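PDB 2BA9: putative aminooxidase, which isomerises polyunsaturated fatty acids, producing conjugated linoleic acid, with a bound flavin-adenine dinucleotide as cofactor. Local coordinates for residues A[281-286]-A[366-371]; A[312-317]-A[326-331]. All blocks are in the same frame, centred on the assembly; numbering follows the deposited sequence.

Interaction 1. Residues A[281-286]-A[366-371]. With FAD (flavin-adenine dinucleotide), chain D.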
loop_
_atom_site.group_PDB
_atom_site.type_symbol
_atom_site.label_atom_id
_atom_site.label_comp_id
_atom_site.label_asym_id
_atom_site.label_seq_id
_atom_site.Cartn_x
_atom_site.Cartn_y
_atom_site.Cartn_z
ATOM N N TYR A 281 -2.066 -2.152 10.515
ATOM C CA TYR A 281 -1.622 -3.454 9.982
ATOM C C TYR A 281 -0.318 -3.899 10.640
ATOM O O TYR A 281 0.721 -3.233 10.493
ATOM C CB TYR A 281 -1.417 -3.311 8.467
ATOM C CG TYR A 281 -1.257 -4.574 7.638
ATOM C CD1 TYR A 281 -1.904 -5.765 7.981
ATOM C CD2 TYR A 281 -0.517 -4.545 6.450
ATOM C CE1 TYR A 281 -1.783 -6.913 7.178
ATOM C CE2 TYR A 281 -0.386 -5.668 5.651
ATOM C CZ TYR A 281 -1.022 -6.861 6.017
ATOM O OH TYR A 281 -0.921 -7.981 5.208
ATOM N N MET A 282 -0.375 -5.018 11.374
ATOM C CA MET A 282 0.738 -5.448 12.221
ATOM C C MET A 282 1.433 -6.678 11.676
ATOM O O MET A 282 0.815 -7.704 11.394
ATOM C CB MET A 282 0.269 -5.718 13.649
ATOM C CG MET A 282 1.398 -6.060 14.606
ATOM S SD MET A 282 0.966 -5.843 16.344
ATOM C CE MET A 282 0.640 -7.528 16.838
ATOM N N VAL A 283 2.743 -6.556 11.548
ATOM C CA VAL A 283 3.595 -7.631 11.073
ATOM C C VAL A 283 4.478 -8.045 12.232
ATOM O O VAL A 283 4.995 -7.202 12.957
ATOM C CB VAL A 283 4.472 -7.174 9.900
ATOM C CG1 VAL A 283 5.328 -8.331 9.364
ATOM C CG2 VAL A 283 3.602 -6.561 8.804
ATOM N N ASP A 284 4.620 -9.354 12.409
ATOM C CA ASP A 284 5.540 -9.912 13.374
ATOM C C ASP A 284 6.464 -10.849 12.630
ATOM O O ASP A 284 5.995 -11.731 11.907
ATOM C CB ASP A 284 4.791 -10.691 14.452
ATOM C CG ASP A 284 4.065 -9.804 15.413
ATOM O OD1 ASP A 284 4.566 -9.656 16.543
ATOM O OD2 ASP A 284 2.988 -9.280 15.059
ATOM N N ALA A 285 7.767 -10.646 12.807
ATOM C CA ALA A 285 8.792 -11.515 12.224
ATOM C C ALA A 285 9.129 -12.582 13.246
ATOM O O ALA A 285 9.577 -12.258 14.341
ATOM C CB ALA A 285 10.053 -10.710 11.817
ATOM N N CYS A 286 8.899 -13.844 12.876
ATOM C CA CYS A 286 8.918 -14.976 13.807
ATOM C C CYS A 286 9.968 -16.031 13.468
ATOM O O CYS A 286 10.156 -16.357 12.317
ATOM C CB CYS A 286 7.546 -15.659 13.824
ATOM S SG CYS A 286 6.161 -14.601 14.300
ATOM N N GLN A 366 6.042 -4.612 13.940
ATOM C CA GLN A 366 5.700 -3.287 13.440
ATOM C C GLN A 366 4.213 -3.184 13.195
ATOM O O GLN A 366 3.668 -4.020 12.481
ATOM C CB GLN A 366 6.421 -3.035 12.113
ATOM C CG GLN A 366 6.183 -1.653 11.532
ATOM C CD GLN A 366 6.922 -0.587 12.255
ATOM O OE1 GLN A 366 8.149 -0.635 12.368
ATOM N NE2 GLN A 366 6.195 0.406 12.740
ATOM N N THR A 367 3.563 -2.171 13.773
ATOM C CA THR A 367 2.234 -1.743 13.287
ATOM C C THR A 367 2.435 -0.555 12.340
ATOM O O THR A 367 2.976 0.489 12.709
ATOM C CB THR A 367 1.235 -1.399 14.408
ATOM O OG1 THR A 367 1.040 -2.547 15.245
ATOM C CG2 THR A 367 -0.116 -0.995 13.818
ATOM N N TRP A 368 2.006 -0.732 11.105
ATOM C CA TRP A 368 2.251 0.252 10.058
ATOM C C TRP A 368 1.063 1.195 9.899
ATOM O O TRP A 368 -0.086 0.786 10.057
ATOM C CB TRP A 368 2.434 -0.457 8.729
ATOM C CG TRP A 368 3.614 -1.333 8.596
ATOM C CD1 TRP A 368 3.624 -2.694 8.601
ATOM C CD2 TRP A 368 4.968 -0.922 8.374
ATOM N NE1 TRP A 368 4.895 -3.156 8.399
ATOM C CE2 TRP A 368 5.741 -2.089 8.256
ATOM C CE3 TRP A 368 5.598 0.322 8.257
ATOM C CZ2 TRP A 368 7.119 -2.054 8.025
ATOM C CZ3 TRP A 368 6.972 0.356 8.033
ATOM C CH2 TRP A 368 7.714 -0.825 7.921
ATOM N N TYR A 369 1.348 2.452 9.572
ATOM C CA TYR A 369 0.333 3.374 9.072
ATOM C C TYR A 369 0.082 2.917 7.646
ATOM O O TYR A 369 0.957 3.023 6.762
ATOM C CB TYR A 369 0.822 4.812 9.099
ATOM C CG TYR A 369 -0.120 5.808 8.476
ATOM C CD1 TYR A 369 -1.077 6.474 9.239
ATOM C CD2 TYR A 369 -0.042 6.112 7.116
ATOM C CE1 TYR A 369 -1.930 7.425 8.657
ATOM C CE2 TYR A 369 -0.892 7.043 6.534
ATOM C CZ TYR A 369 -1.831 7.683 7.304
ATOM O OH TYR A 369 -2.659 8.600 6.711
ATOM N N TYR A 370 -1.115 2.391 7.438
ATOM C CA TYR A 370 -1.395 1.597 6.268
ATOM C C TYR A 370 -2.675 2.064 5.613
ATOM O O TYR A 370 -3.613 2.510 6.284
ATOM C CB TYR A 370 -1.525 0.127 6.671
ATOM C CG TYR A 370 -1.289 -0.842 5.532
ATOM C CD1 TYR A 370 -0.026 -0.996 4.984
ATOM C CD2 TYR A 370 -2.325 -1.606 5.015
ATOM C CE1 TYR A 370 0.201 -1.876 3.938
ATOM C CE2 TYR A 370 -2.106 -2.499 3.965
ATOM C CZ TYR A 370 -0.831 -2.626 3.436
ATOM O OH TYR A 370 -0.591 -3.491 2.417
ATOM N N PHE A 371 -2.681 1.947 4.293
ATOM C CA PHE A 371 -3.837 2.208 3.451
ATOM C C PHE A 371 -4.681 3.407 3.860
ATOM O O PHE A 371 -5.827 3.236 4.267
ATOM C CB PHE A 371 -4.713 0.943 3.349
ATOM C CG PHE A 371 -5.875 1.079 2.380
ATOM C CD1 PHE A 371 -5.729 1.759 1.166
ATOM C CD2 PHE A 371 -7.108 0.538 2.687
ATOM C CE1 PHE A 371 -6.783 1.868 0.261
ATOM C CE2 PHE A 371 -8.188 0.665 1.797
ATOM C CZ PHE A 371 -8.017 1.328 0.576
HETATM P PA FAD D . 5.465 4.980 2.550
HETATM O O1A FAD D . 5.969 3.701 1.949
HETATM O O2A FAD D . 4.740 4.871 3.875
HETATM O O5B FAD D . 6.713 5.952 2.798
HETATM C C5B FAD D . 6.444 7.237 3.309
HETATM C C4B FAD D . 7.738 7.920 3.701
HETATM O O4B FAD D . 7.442 9.219 4.174
HETATM C C3B FAD D . 8.479 7.156 4.800
HETATM O O3B FAD D . 9.808 6.911 4.402
HETATM C C2B FAD D . 8.367 8.064 6.002
HETATM O O2B FAD D . 9.435 7.892 6.934
HETATM C C1B FAD D . 8.213 9.441 5.332
HETATM N N9A FAD D . 7.578 10.394 6.260
HETATM C C8A FAD D . 6.388 10.239 6.939
HETATM N N7A FAD D . 6.178 11.342 7.712
HETATM C C5A FAD D . 7.222 12.198 7.531
HETATM C C6A FAD D . 7.543 13.459 8.074
HETATM N N6A FAD D . 6.551 14.208 8.655
HETATM N N1A FAD D . 8.704 14.094 7.646
HETATM C C2A FAD D . 9.573 13.484 6.752
HETATM N N3A FAD D . 9.247 12.240 6.229
HETATM C C4A FAD D . 8.111 11.600 6.622
HETATM N N1 FAD D . 2.721 -2.835 -1.929
HETATM C C2 FAD D . 2.642 -3.533 -3.117
HETATM O O2 FAD D . 2.701 -2.931 -4.188
HETATM N N3 FAD D . 2.468 -4.904 -3.097
HETATM C C4 FAD D . 2.404 -5.578 -1.895
HETATM O O4 FAD D . 2.267 -6.812 -1.914
HETATM C C4X FAD D . 2.498 -4.874 -0.690
HETATM N N5 FAD D . 2.414 -5.514 0.534
HETATM C C5X FAD D . 2.667 -4.852 1.720
HETATM C C6 FAD D . 2.718 -5.550 2.925
HETATM C C7 FAD D . 3.012 -4.875 4.107
HETATM C C7M FAD D . 3.075 -5.663 5.385
HETATM C C8 FAD D . 3.244 -3.502 4.084
HETATM C C8M FAD D . 3.561 -2.729 5.328
HETATM C C9 FAD D . 3.186 -2.813 2.876
HETATM C C9A FAD D . 2.888 -3.473 1.683
HETATM N N10 FAD D . 2.803 -2.794 0.453
HETATM C C10 FAD D . 2.678 -3.495 -0.725
HETATM C "C1'" FAD D . 2.503 -1.334 0.404
HETATM C "C2'" FAD D . 3.725 -0.513 0.010
HETATM O "O2'" FAD D . 4.878 -0.879 0.760
HETATM C "C3'" FAD D . 3.376 0.953 0.219
HETATM O "O3'" FAD D . 2.135 1.240 -0.431
HETATM C "C4'" FAD D . 4.485 1.855 -0.295
HETATM O "O4'" FAD D . 5.643 1.770 0.528
HETATM C "C5'" FAD D . 3.952 3.279 -0.370
HETATM O "O5'" FAD D . 5.009 4.180 -0.541
HETATM P P FAD D . 4.830 5.730 -0.100
HETATM O O1P FAD D . 6.122 6.494 -0.322
HETATM O O2P FAD D . 3.691 6.296 -0.876
HETATM O O3P FAD D . 4.527 5.720 1.476
#
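Three backbone hydrogen bonds tie Tyr281 and Val283 to Trp368 and Gln366. Trp368 N donates to Tyr281 O at 2.9 Å, almost straight at 174°, while Val283 and Gln366 exchange bonds in both directions. Between these two hydrogen-bonded pairs lies the non-hydrogen-bonded pair Met282 and Thr367, where Met282 CA approaches Gln366 O as a CA-H...O contact.

Tyr281, Val283 and Trp368 lie on one face of the sheet, and Tyr370 packs against Tyr281. The two tyrosines lie side by side with their planes at 45°, and Tyr281 CD2 sits over the centre of the Tyr370 ring, 3.6 Å from Tyr370 CZ. In both residues CG is anti to the backbone N (chi1 -167° in Tyr281). Their hydroxyls are hydrogen-bonded beyond the strands, to Ala167 O and Phe168 O, so each tyrosine combines a flat apolar surface with a polar tip that is satisfied.

The strands, antiparallel neighbours in a mixed sheet of the flavin-containing amine oxidoreductase family, turn this face to the dimethylbenzene end of the FAD isoalloxazine. FAD C8M lies over one face of the Trp368 indole, toward its rim, 3.3 Å from Trp368 CD1; Gln366 CG covers the opposite face. Trp368 NE1 is hydrogen-bonded to Met58 O, so the indole can lie against the flavin with its polar atom satisfied. The branched Val283 sets CG2 at the indole edge, in its plane, and 3.6 Å from FAD C7M. FAD C9 meets the Tyr370 edge, 3.3 Å from Tyr370 CE1.

On the other face the flexible Met282 brings its SD 3.5 Å from Thr367 OG1, a hydroxyl with a weak hydrogen bond from Arg331 NH1.

Interaction 2. Residues A[312-317]-A[326-331]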
loop_
_atom_site.group_PDB
_atom_site.type_symbol
_atom_site.label_atom_id
_atom_site.label_comp_id
_atom_site.label_asym_id
_atom_site.label_seq_id
_atom_site.Cartn_x
_atom_site.Cartn_y
_atom_site.Cartn_z
ATOM N N VAL A 312 -2.726 -14.404 7.316
ATOM C CA VAL A 312 -1.779 -14.975 6.379
ATOM C C VAL A 312 -0.408 -14.954 7.025
ATOM O O VAL A 312 -0.132 -14.130 7.905
ATOM C CB VAL A 312 -1.744 -14.202 5.033
ATOM C CG1 VAL A 312 -1.414 -12.737 5.266
ATOM C CG2 VAL A 312 -0.737 -14.835 4.055
ATOM N N TYR A 313 0.436 -15.903 6.624
ATOM C CA TYR A 313 1.841 -15.873 7.011
ATOM C C TYR A 313 2.696 -16.184 5.806
ATOM O O TYR A 313 2.264 -16.887 4.902
ATOM C CB TYR A 313 2.142 -16.807 8.184
ATOM C CG TYR A 313 1.766 -18.251 7.984
ATOM C CD1 TYR A 313 2.598 -19.128 7.290
ATOM C CD2 TYR A 313 0.584 -18.754 8.514
ATOM C CE1 TYR A 313 2.244 -20.455 7.121
ATOM C CE2 TYR A 313 0.227 -20.070 8.347
ATOM C CZ TYR A 313 1.056 -20.928 7.655
ATOM O OH TYR A 313 0.680 -22.261 7.497
ATOM N N TYR A 314 3.905 -15.641 5.815
ATOM C CA TYR A 314 4.817 -15.700 4.683
ATOM C C TYR A 314 6.021 -16.618 4.911
ATOM O O TYR A 314 6.843 -16.370 5.800
ATOM C CB TYR A 314 5.273 -14.274 4.377
ATOM C CG TYR A 314 6.278 -14.101 3.264
ATOM C CD1 TYR A 314 6.260 -14.900 2.130
ATOM C CD2 TYR A 314 7.221 -13.096 3.342
ATOM C CE1 TYR A 314 7.190 -14.716 1.113
ATOM C CE2 TYR A 314 8.136 -12.899 2.352
ATOM C CZ TYR A 314 8.128 -13.710 1.235
ATOM O OH TYR A 314 9.044 -13.479 0.251
ATOM N N HIS A 315 6.091 -17.672 4.092
ATOM C CA HIS A 315 7.223 -18.598 3.985
ATOM C C HIS A 315 8.184 -18.128 2.878
ATOM O O HIS A 315 7.885 -18.256 1.700
ATOM C CB HIS A 315 6.673 -20.009 3.663
ATOM C CG HIS A 315 7.708 -21.099 3.593
ATOM N ND1 HIS A 315 8.092 -21.683 2.403
ATOM C CD2 HIS A 315 8.394 -21.749 4.564
ATOM C CE1 HIS A 315 8.984 -22.631 2.642
ATOM N NE2 HIS A 315 9.187 -22.691 3.946
ATOM N N ARG A 316 9.347 -17.610 3.256
ATOM C CA ARG A 316 10.228 -16.902 2.296
ATOM C C ARG A 316 11.444 -17.715 1.837
ATOM O O ARG A 316 11.668 -17.897 0.626
ATOM C CB ARG A 316 10.696 -15.569 2.900
ATOM C CG ARG A 316 11.673 -14.755 2.025
ATOM C CD ARG A 316 11.673 -13.294 2.463
ATOM N NE ARG A 316 12.713 -12.454 1.864
ATOM C CZ ARG A 316 12.621 -11.839 0.684
ATOM N NH1 ARG A 316 11.556 -11.998 -0.094
ATOM N NH2 ARG A 316 13.612 -11.065 0.261
ATOM N N TRP A 317 12.242 -18.168 2.807
ATOM C CA TRP A 317 13.436 -18.945 2.533
ATOM C C TRP A 317 13.156 -20.400 2.850
ATOM O O TRP A 317 13.149 -20.798 4.014
ATOM C CB TRP A 317 14.609 -18.434 3.374
ATOM C CG TRP A 317 14.923 -16.979 3.129
ATOM C CD1 TRP A 317 14.825 -15.953 4.031
ATOM C CD2 TRP A 317 15.378 -16.396 1.905
ATOM N NE1 TRP A 317 15.195 -14.774 3.442
ATOM C CE2 TRP A 317 15.532 -15.012 2.136
ATOM C CE3 TRP A 317 15.668 -16.906 0.634
ATOM C CZ2 TRP A 317 15.980 -14.136 1.149
ATOM C CZ3 TRP A 317 16.109 -16.028 -0.352
ATOM C CH2 TRP A 317 16.257 -14.659 -0.085
ATOM N N THR A 326 6.992 -14.308 8.602
ATOM C CA THR A 326 6.270 -13.125 9.055
ATOM C C THR A 326 4.766 -13.430 9.077
ATOM O O THR A 326 4.255 -14.194 8.244
ATOM C CB THR A 326 6.585 -11.854 8.197
ATOM O OG1 THR A 326 6.460 -12.150 6.803
ATOM C CG2 THR A 326 7.994 -11.326 8.483
ATOM N N THR A 327 4.079 -12.836 10.049
ATOM C CA THR A 327 2.639 -12.980 10.220
ATOM C C THR A 327 1.983 -11.625 10.056
ATOM O O THR A 327 2.611 -10.586 10.317
ATOM C CB THR A 327 2.265 -13.526 11.623
ATOM O OG1 THR A 327 2.465 -12.500 12.601
ATOM C CG2 THR A 327 3.088 -14.765 11.986
ATOM N N TYR A 328 0.705 -11.651 9.666
ATOM C CA TYR A 328 -0.056 -10.450 9.296
ATOM C C TYR A 328 -1.450 -10.474 9.915
ATOM O O TYR A 328 -2.203 -11.424 9.712
ATOM C CB TYR A 328 -0.149 -10.367 7.768
ATOM C CG TYR A 328 1.221 -10.416 7.109
ATOM C CD1 TYR A 328 1.883 -9.244 6.729
ATOM C CD2 TYR A 328 1.866 -11.632 6.898
ATOM C CE1 TYR A 328 3.143 -9.290 6.169
ATOM C CE2 TYR A 328 3.122 -11.689 6.330
ATOM C CZ TYR A 328 3.757 -10.510 5.961
ATOM O OH TYR A 328 5.004 -10.571 5.401
ATOM N N LEU A 329 -1.780 -9.434 10.673
ATOM C CA LEU A 329 -3.125 -9.267 11.249
ATOM C C LEU A 329 -3.522 -7.803 11.195
ATOM O O LEU A 329 -2.665 -6.902 11.065
ATOM C CB LEU A 329 -3.181 -9.756 12.708
ATOM C CG LEU A 329 -2.231 -9.092 13.735
ATOM C CD1 LEU A 329 -2.742 -7.774 14.265
ATOM C CD2 LEU A 329 -1.905 -10.026 14.905
ATOM N N LEU A 330 -4.820 -7.559 11.315
ATOM C CA LEU A 330 -5.344 -6.196 11.315
ATOM C C LEU A 330 -5.956 -5.848 12.673
ATOM O O LEU A 330 -6.635 -6.674 13.292
ATOM C CB LEU A 330 -6.394 -6.014 10.222
ATOM C CG LEU A 330 -5.906 -5.495 8.879
ATOM C CD1 LEU A 330 -7.055 -5.613 7.895
ATOM C CD2 LEU A 330 -5.394 -4.063 9.000
ATOM N N ARG A 331 -5.733 -4.610 13.095
ATOM C CA ARG A 331 -6.129 -4.151 14.420
ATOM C C ARG A 331 -7.378 -3.274 14.445
ATOM O O ARG A 331 -7.869 -2.956 15.521
ATOM C CB ARG A 331 -4.969 -3.404 15.094
ATOM C CG ARG A 331 -3.801 -4.330 15.420
ATOM C CD ARG A 331 -2.625 -3.643 16.086
ATOM N NE ARG A 331 -3.032 -2.622 17.040
ATOM C CZ ARG A 331 -2.195 -1.826 17.693
ATOM N NH1 ARG A 331 -0.884 -1.955 17.540
ATOM N NH2 ARG A 331 -2.678 -0.909 18.529
HETATM O O HOH W 1 9.005 -14.493 5.841
#
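Val312, Tyr313 and Tyr314 run antiparallel to Tyr328, Thr327 and Thr326 as the two arms of a beta hairpin, with strand axes 4.8 Å apart at their closest and directions 161° from each other. The firm link is Tyr314 N to Thr326 O, 2.8 Å and in the carbonyl plane. The return bond from Thr326 N to Tyr314 O is weak, and a water beside it donates to Tyr314 O while accepting weakly from Thr326 N. Tyr328 N to Val312 O is likewise weak, bent to 134°.

Val312, Tyr314, Thr326 and Tyr328 share one face of the sheet. Val312 CG1 packs 3.7 Å from Tyr328 CB; its position between the backbone N and carbonyl carbon (chi1 57°) turns this methyl to the tyrosine. The Tyr328 ring presents its edge to Val312 O and to Tyr314 CB. Thr326 OG1 lies in the plane of the Tyr314 ring at its edge, 3.4 Å from Tyr314 CB, and shares a hydrogen bond of 2.6 Å with Tyr328 OH. A threonine suits the place because its hydroxyl can do both. Arg316, its CB over one face of the Tyr314 ring, donates from NH1 to Tyr314 OH at 2.9 Å, with the hydroxyl in the guanidinium plane.

The hydroxyls of the buried Tyr314 and Tyr328 therefore each have a polar partner: the bond to Thr326 would restrain the end of Tyr328, which touches FAD, while the nearby guanidinium charge would tend to polarise the hydroxyl of Tyr314.

How the interactions relate
Strand 277-288 joins the two contacts: it pairs with 359-373 in interaction 1 and, along its other edge, with 325-330, the second arm of the hairpin in interaction 2. Probable backbone hydrogen bonds make this seam, Asp284 O to Thr327 N at 2.9 Å and Met282 N to Leu329 O at 3.0 Å. The centres of the contacts are 9 Å apart. Their tyrosines also meet, with Tyr281 OH 3.4 Å from Tyr328 CD1, so the aromatic surface beside the flavin continues from one contact into the other. Tyr281 and Tyr328 both lie near a bound dodecaethylene glycol, probably from crystallisation, consistent with a pocket for a long-chain substrate.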